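Local structure of listeriolysin O (Listeria monocytogenes, 4CDB) at residues S84-P89 and A135-V140; G379-D384 and S428-P433. The protein binds cholesterol-containing host membranes and, after a major conformational change, inserts into them as an oligomeric pore complex that lyses the cell. One frame throughout, in Å; residues are numbered along the deposited sequence.

Interaction 1 of 2, residues S84-P89 and A135-V140; sequences SSLTYP and ATKSNV. With NA (sodium ion), chain M; NA (sodium ion), chain J.
Y88 and K137 bring the two backbones to their nearest, 6.7 Å between CA atoms, where the loop that follows the 3-10 segment runs past the first turn of helix 137-152. The Y88 ring meets that turn with one face: K137 CA stands 3.8 Å from the ring centroid in a CH-pi contact, 13° off the normal, and K137 CB lies over the same face. CG of K137 is anti to its backbone N (chi1 -180°), which puts CG over the CD1-CE1 side of the ring; CD then passes S85 O, which ligates a second sodium ion at 2.6 Å in a site shared with N141, and NZ ends beside L86 CD2. V140, nearly one helical turn on, sets CG1 4.0 Å from Y88 CD2, approaching obliquely, and 3.4 Å from P89 O. At the ring's far end a sodium ion lies in the ring plane, bound by Y88 OH at 2.6 Å and by A135 O at 2.9 Å, with a water as third ligand. T136 caps the helix, its OG1 accepting from N139 N at 3.3 Å. V140 and P89 both continue onto L116. The arrangement is an N-capped helix start packed on an aromatic face, with a sodium ion bridging Y88 and the turn that leads into the helix.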
loop_
_atom_site.group_PDB
_atom_site.type_symbol
_atom_site.label_atom_id
_atom_site.label_comp_id
_atom_site.label_asym_id
_atom_site.label_seq_id
_atom_site.Cartn_x
_atom_site.Cartn_y
_atom_site.Cartn_z
ATOM N N SER A 84 16.751 9.856 11.414
ATOM C CA SER A 84 17.003 8.485 11.850
ATOM C C SER A 84 18.077 8.406 12.931
ATOM O O SER A 84 18.069 7.496 13.758
ATOM C CB SER A 84 17.408 7.611 10.661
ATOM O OG SER A 84 18.658 8.021 10.137
ATOM N N SER A 85 18.997 9.365 12.921
ATOM C CA SER A 85 20.098 9.395 13.882
ATOM C C SER A 85 19.615 9.617 15.314
ATOM O O SER A 85 20.334 9.333 16.271
ATOM C CB SER A 85 21.114 10.471 13.496
ATOM O OG SER A 85 20.488 11.736 13.373
ATOM N N LEU A 86 18.397 10.127 15.458
ATOM C CA LEU A 86 17.811 10.338 16.777
ATOM C C LEU A 86 17.300 9.020 17.358
ATOM O O LEU A 86 17.057 8.908 18.562
ATOM C CB LEU A 86 16.676 11.363 16.703
ATOM C CG LEU A 86 17.033 12.719 16.089
ATOM C CD1 LEU A 86 15.863 13.679 16.202
ATOM C CD2 LEU A 86 18.271 13.306 16.747
ATOM N N THR A 87 17.153 8.022 16.493
ATOM C CA THR A 87 16.669 6.710 16.904
ATOM C C THR A 87 17.830 5.777 17.240
ATOM O O THR A 87 18.603 5.393 16.360
ATOM C CB THR A 87 15.818 6.065 15.800
ATOM O OG1 THR A 87 14.647 6.860 15.571
ATOM C CG2 THR A 87 15.407 4.658 16.194
ATOM N N TYR A 88 17.940 5.414 18.515
ATOM C CA TYR A 88 18.983 4.509 18.981
ATOM C C TYR A 88 18.486 3.687 20.170
ATOM O O TYR A 88 17.649 4.156 20.943
ATOM C CB TYR A 88 20.251 5.287 19.345
ATOM C CG TYR A 88 20.079 6.272 20.477
ATOM C CD1 TYR A 88 19.629 7.563 20.237
ATOM C CD2 TYR A 88 20.377 5.914 21.786
ATOM C CE1 TYR A 88 19.473 8.467 21.268
ATOM C CE2 TYR A 88 20.224 6.810 22.822
ATOM C CZ TYR A 88 19.772 8.086 22.559
ATOM O OH TYR A 88 19.620 8.982 23.592
ATOM N N PRO A 89 18.998 2.450 20.312
ATOM C CA PRO A 89 18.567 1.535 21.376
ATOM C C PRO A 89 18.815 2.106 22.768
ATOM O O PRO A 89 19.895 2.641 23.024
ATOM C CB PRO A 89 19.465 0.310 21.168
ATOM C CG PRO A 89 19.892 0.379 19.752
ATOM C CD PRO A 89 20.016 1.837 19.441
ATOM N N ALA A 135 24.795 5.586 28.818
ATOM C CA ALA A 135 23.996 5.368 27.617
ATOM C C ALA A 135 23.556 6.648 26.904
ATOM O O ALA A 135 22.362 6.920 26.785
ATOM C CB ALA A 135 22.786 4.507 27.945
ATOM N N THR A 136 24.521 7.428 26.425
ATOM C CA THR A 136 24.210 8.568 25.571
ATOM C C THR A 136 24.054 8.088 24.132
ATOM O O THR A 136 24.325 6.924 23.832
ATOM C CB THR A 136 25.316 9.637 25.624
ATOM O OG1 THR A 136 26.564 9.056 25.228
ATOM C CG2 THR A 136 25.446 10.206 27.030
ATOM N N LYS A 137 23.616 8.979 23.248
ATOM C CA LYS A 137 23.472 8.638 21.835
ATOM C C LYS A 137 24.813 8.235 21.226
ATOM O O LYS A 137 24.902 7.241 20.505
ATOM C CB LYS A 137 22.875 9.809 21.053
ATOM C CG LYS A 137 22.687 9.527 19.567
ATOM C CD LYS A 137 22.571 10.816 18.765
ATOM C CE LYS A 137 21.454 11.702 19.289
ATOM N NZ LYS A 137 21.392 13.007 18.570
ATOM N N SER A 138 25.850 9.011 21.524
ATOM C CA SER A 138 27.184 8.757 20.987
ATOM C C SER A 138 27.747 7.425 21.473
ATOM O O SER A 138 28.302 6.656 20.694
ATOM C CB SER A 138 28.139 9.893 21.365
ATOM O OG SER A 138 27.680 11.134 20.859
ATOM N N ASN A 139 27.596 7.159 22.765
ATOM C CA ASN A 139 28.118 5.929 23.349
ATOM C C ASN A 139 27.389 4.674 22.874
ATOM O O ASN A 139 28.011 3.638 22.642
ATOM C CB ASN A 139 28.112 6.005 24.878
ATOM C CG ASN A 139 29.152 6.969 25.418
ATOM O OD1 ASN A 139 30.191 7.192 24.796
ATOM N ND2 ASN A 139 28.878 7.541 26.585
ATOM N N VAL A 140 26.070 4.767 22.734
ATOM C CA VAL A 140 25.283 3.637 22.253
ATOM C C VAL A 140 25.629 3.309 20.801
ATOM O O VAL A 140 25.857 2.151 20.456
ATOM C CB VAL A 140 23.764 3.889 22.406
ATOM C CG1 VAL A 140 22.964 2.920 21.547
ATOM C CG2 VAL A 140 23.353 3.770 23.865
HETATM NA NA NA M . 20.291 8.801 26.061
HETATM NA NA NA J . 21.763 7.193 16.103
HETATM O O HOH W 1 17.552 9.391 27.030
#

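Interaction 2 of 2, residues G379-D384 and S428-P433; sequences GKINID and SSIYLP
G379 and L432 open an antiparallel strand pair that runs through K380-Y431, I381-I430 and N382-S429 to I383-S428, the segment axes 4.5 Å apart at closest approach. Six backbone hydrogen bonds form the ladder, two at each hydrogen-bonded pair. L432 N to G379 O is short, 2.7 Å, while S428 N to I383 O, at 3.2 Å, is the longest. Between these pairs, CA-H...O contacts from K380 CA to I430 O and from S429 CA to I381 O supplement the ladder.

Apolar contacts gather on the face of I381, I383, I430 and L432, with S428 as the polar member at its end. I381 and I430 meet at their branch points, CB to CB 4.0 Å, and I381 crosses L432 obliquely with CD1 3.6 Å from L432 CD1. This face turns toward W415, which S428 also touches, and strand 391-402, where I383 touches F393 and L432 touches W397.

More polar groups occupy the other face. S429 OG donates to N382 OD1 at 2.8 Å, tilted 20° from the amide carbonyl plane, and N382 ND2 is held by N468 and N470, so both ends of the amide are engaged. K380 and Y431 lie side by side, pointing the same way. The lysine, bent at chi3 (58°), lays CE 3.8 Å from Y431 CE2; NZ stays 3.7 Å from Y431 OH.

The chemistry is that of a beta-sandwich sheet: the backbone ladder fixes the register, one face supplies a largely apolar interior, and the other carries one polar tie, S429 to N382, and a lysine laid beside a tyrosine.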
loop_
_atom_site.group_PDB
_atom_site.type_symbol
_atom_site.label_atom_id
_atom_site.label_comp_id
_atom_site.label_asym_id
_atom_site.label_seq_id
_atom_site.Cartn_x
_atom_site.Cartn_y
_atom_site.Cartn_z
ATOM N N GLY A 379 -18.729 0.708 -29.580
ATOM C CA GLY A 379 -18.750 -0.347 -30.577
ATOM C C GLY A 379 -19.621 -0.026 -31.776
ATOM O O GLY A 379 -20.460 0.875 -31.726
ATOM N N LYS A 380 -19.422 -0.770 -32.859
ATOM C CA LYS A 380 -20.182 -0.557 -34.083
ATOM C C LYS A 380 -20.876 -1.840 -34.525
ATOM O O LYS A 380 -20.353 -2.939 -34.333
ATOM C CB LYS A 380 -19.266 -0.054 -35.204
ATOM C CG LYS A 380 -18.605 1.289 -34.922
ATOM C CD LYS A 380 -17.638 1.678 -36.033
ATOM C CE LYS A 380 -18.343 1.731 -37.377
ATOM N NZ LYS A 380 -17.420 2.108 -38.481
ATOM N N ILE A 381 -22.065 -1.694 -35.102
ATOM C CA ILE A 381 -22.724 -2.804 -35.775
ATOM C C ILE A 381 -22.735 -2.526 -37.273
ATOM O O ILE A 381 -23.358 -1.566 -37.731
ATOM C CB ILE A 381 -24.160 -3.017 -35.276
ATOM C CG1 ILE A 381 -24.168 -3.262 -33.768
ATOM C CG2 ILE A 381 -24.806 -4.193 -35.994
ATOM C CD1 ILE A 381 -25.540 -3.581 -33.216
ATOM N N ASN A 382 -22.032 -3.363 -38.028
ATOM C CA ASN A 382 -21.889 -3.160 -39.463
ATOM C C ASN A 382 -22.842 -4.049 -40.256
ATOM O O ASN A 382 -22.746 -5.276 -40.208
ATOM C CB ASN A 382 -20.438 -3.403 -39.883
ATOM C CG ASN A 382 -19.453 -2.591 -39.061
ATOM O OD1 ASN A 382 -19.619 -1.384 -38.886
ATOM N ND2 ASN A 382 -18.430 -3.256 -38.536
ATOM N N ILE A 383 -23.767 -3.421 -40.976
ATOM C CA ILE A 383 -24.772 -4.149 -41.743
ATOM C C ILE A 383 -24.393 -4.233 -43.215
ATOM O O ILE A 383 -24.051 -3.224 -43.834
ATOM C CB ILE A 383 -26.156 -3.476 -41.647
ATOM C CG1 ILE A 383 -26.565 -3.299 -40.188
ATOM C CG2 ILE A 383 -27.201 -4.286 -42.407
ATOM C CD1 ILE A 383 -26.679 -4.595 -39.431
ATOM N N ASP A 384 -24.462 -5.437 -43.775
ATOM C CA ASP A 384 -24.220 -5.627 -45.199
ATOM C C ASP A 384 -25.308 -6.496 -45.819
ATOM O O ASP A 384 -25.439 -7.675 -45.493
ATOM C CB ASP A 384 -22.843 -6.251 -45.437
ATOM C CG ASP A 384 -22.432 -6.215 -46.896
ATOM O OD1 ASP A 384 -22.960 -7.026 -47.687
ATOM O OD2 ASP A 384 -21.579 -5.376 -47.253
ATOM N N SER A 428 -24.521 -0.036 -43.914
ATOM C CA SER A 428 -24.685 0.994 -42.896
ATOM C C SER A 428 -24.031 0.554 -41.592
ATOM O O SER A 428 -23.877 -0.642 -41.340
ATOM C CB SER A 428 -26.168 1.300 -42.669
ATOM O OG SER A 428 -26.333 2.395 -41.787
ATOM N N SER A 429 -23.648 1.521 -40.765
ATOM C CA SER A 429 -23.029 1.223 -39.478
ATOM C C SER A 429 -23.777 1.892 -38.332
ATOM O O SER A 429 -24.030 3.098 -38.362
ATOM C CB SER A 429 -21.559 1.655 -39.463
ATOM O OG SER A 429 -20.764 0.809 -40.277
ATOM N N ILE A 430 -24.130 1.103 -37.324
ATOM C CA ILE A 430 -24.772 1.632 -36.129
ATOM C C ILE A 430 -23.721 1.904 -35.056
ATOM O O ILE A 430 -22.970 1.008 -34.674
ATOM C CB ILE A 430 -25.808 0.646 -35.570
ATOM C CG1 ILE A 430 -26.769 0.204 -36.672
ATOM C CG2 ILE A 430 -26.560 1.270 -34.405
ATOM C CD1 ILE A 430 -27.756 -0.847 -36.227
ATOM N N TYR A 431 -23.672 3.139 -34.568
ATOM C CA TYR A 431 -22.673 3.528 -33.579
ATOM C C TYR A 431 -23.216 3.399 -32.161
ATOM O O TYR A 431 -24.069 4.179 -31.738
ATOM C CB TYR A 431 -22.171 4.950 -33.847
ATOM C CG TYR A 431 -21.337 5.073 -35.106
ATOM C CD1 TYR A 431 -21.937 5.156 -36.356
ATOM C CD2 TYR A 431 -19.950 5.101 -35.043
ATOM C CE1 TYR A 431 -21.179 5.265 -37.508
ATOM C CE2 TYR A 431 -19.183 5.211 -36.190
ATOM C CZ TYR A 431 -19.802 5.292 -37.420
ATOM O OH TYR A 431 -19.037 5.401 -38.558
ATOM N N LEU A 432 -22.712 2.406 -31.434
ATOM C CA LEU A 432 -23.166 2.140 -30.074
ATOM C C LEU A 432 -22.219 2.740 -29.040
ATOM O O LEU A 432 -21.006 2.525 -29.101
ATOM C CB LEU A 432 -23.301 0.633 -29.839
ATOM C CG LEU A 432 -24.239 -0.124 -30.781
ATOM C CD1 LEU A 432 -24.279 -1.600 -30.422
ATOM C CD2 LEU A 432 -25.632 0.476 -30.745
ATOM N N PRO A 433 -22.775 3.498 -28.083
ATOM C CA PRO A 433 -21.990 4.052 -26.976
ATOM C C PRO A 433 -21.567 2.951 -26.007
ATOM O O PRO A 433 -22.089 1.838 -26.089
ATOM C CB PRO A 433 -22.973 5.009 -26.298
ATOM C CG PRO A 433 -24.319 4.453 -26.617
ATOM C CD PRO A 433 -24.197 3.874 -27.999
#

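Interactions 1 and 2 lie on opposite sides of the chain's centre, their own centres about 72 Å apart, in different parts of the molecule, interaction 2 in the beta-sandwich domain, and with no secondary-structure element in common. Both are partly buried, but burial is arranged differently. In interaction 2 it follows the alternation of a strand, with a mainly apolar face behind a more polar one; in interaction 1 the buried tyrosine, proline and valine grade into an exposed serine and leucine. Six backbone hydrogen bonds join the strands, whereas loop and helix start meet through aromatic and aliphatic contacts, with a sodium ion held between the loop and the residue leading into the helix. The pair illustrates how strand pairing and loop-helix packing use different chemistry.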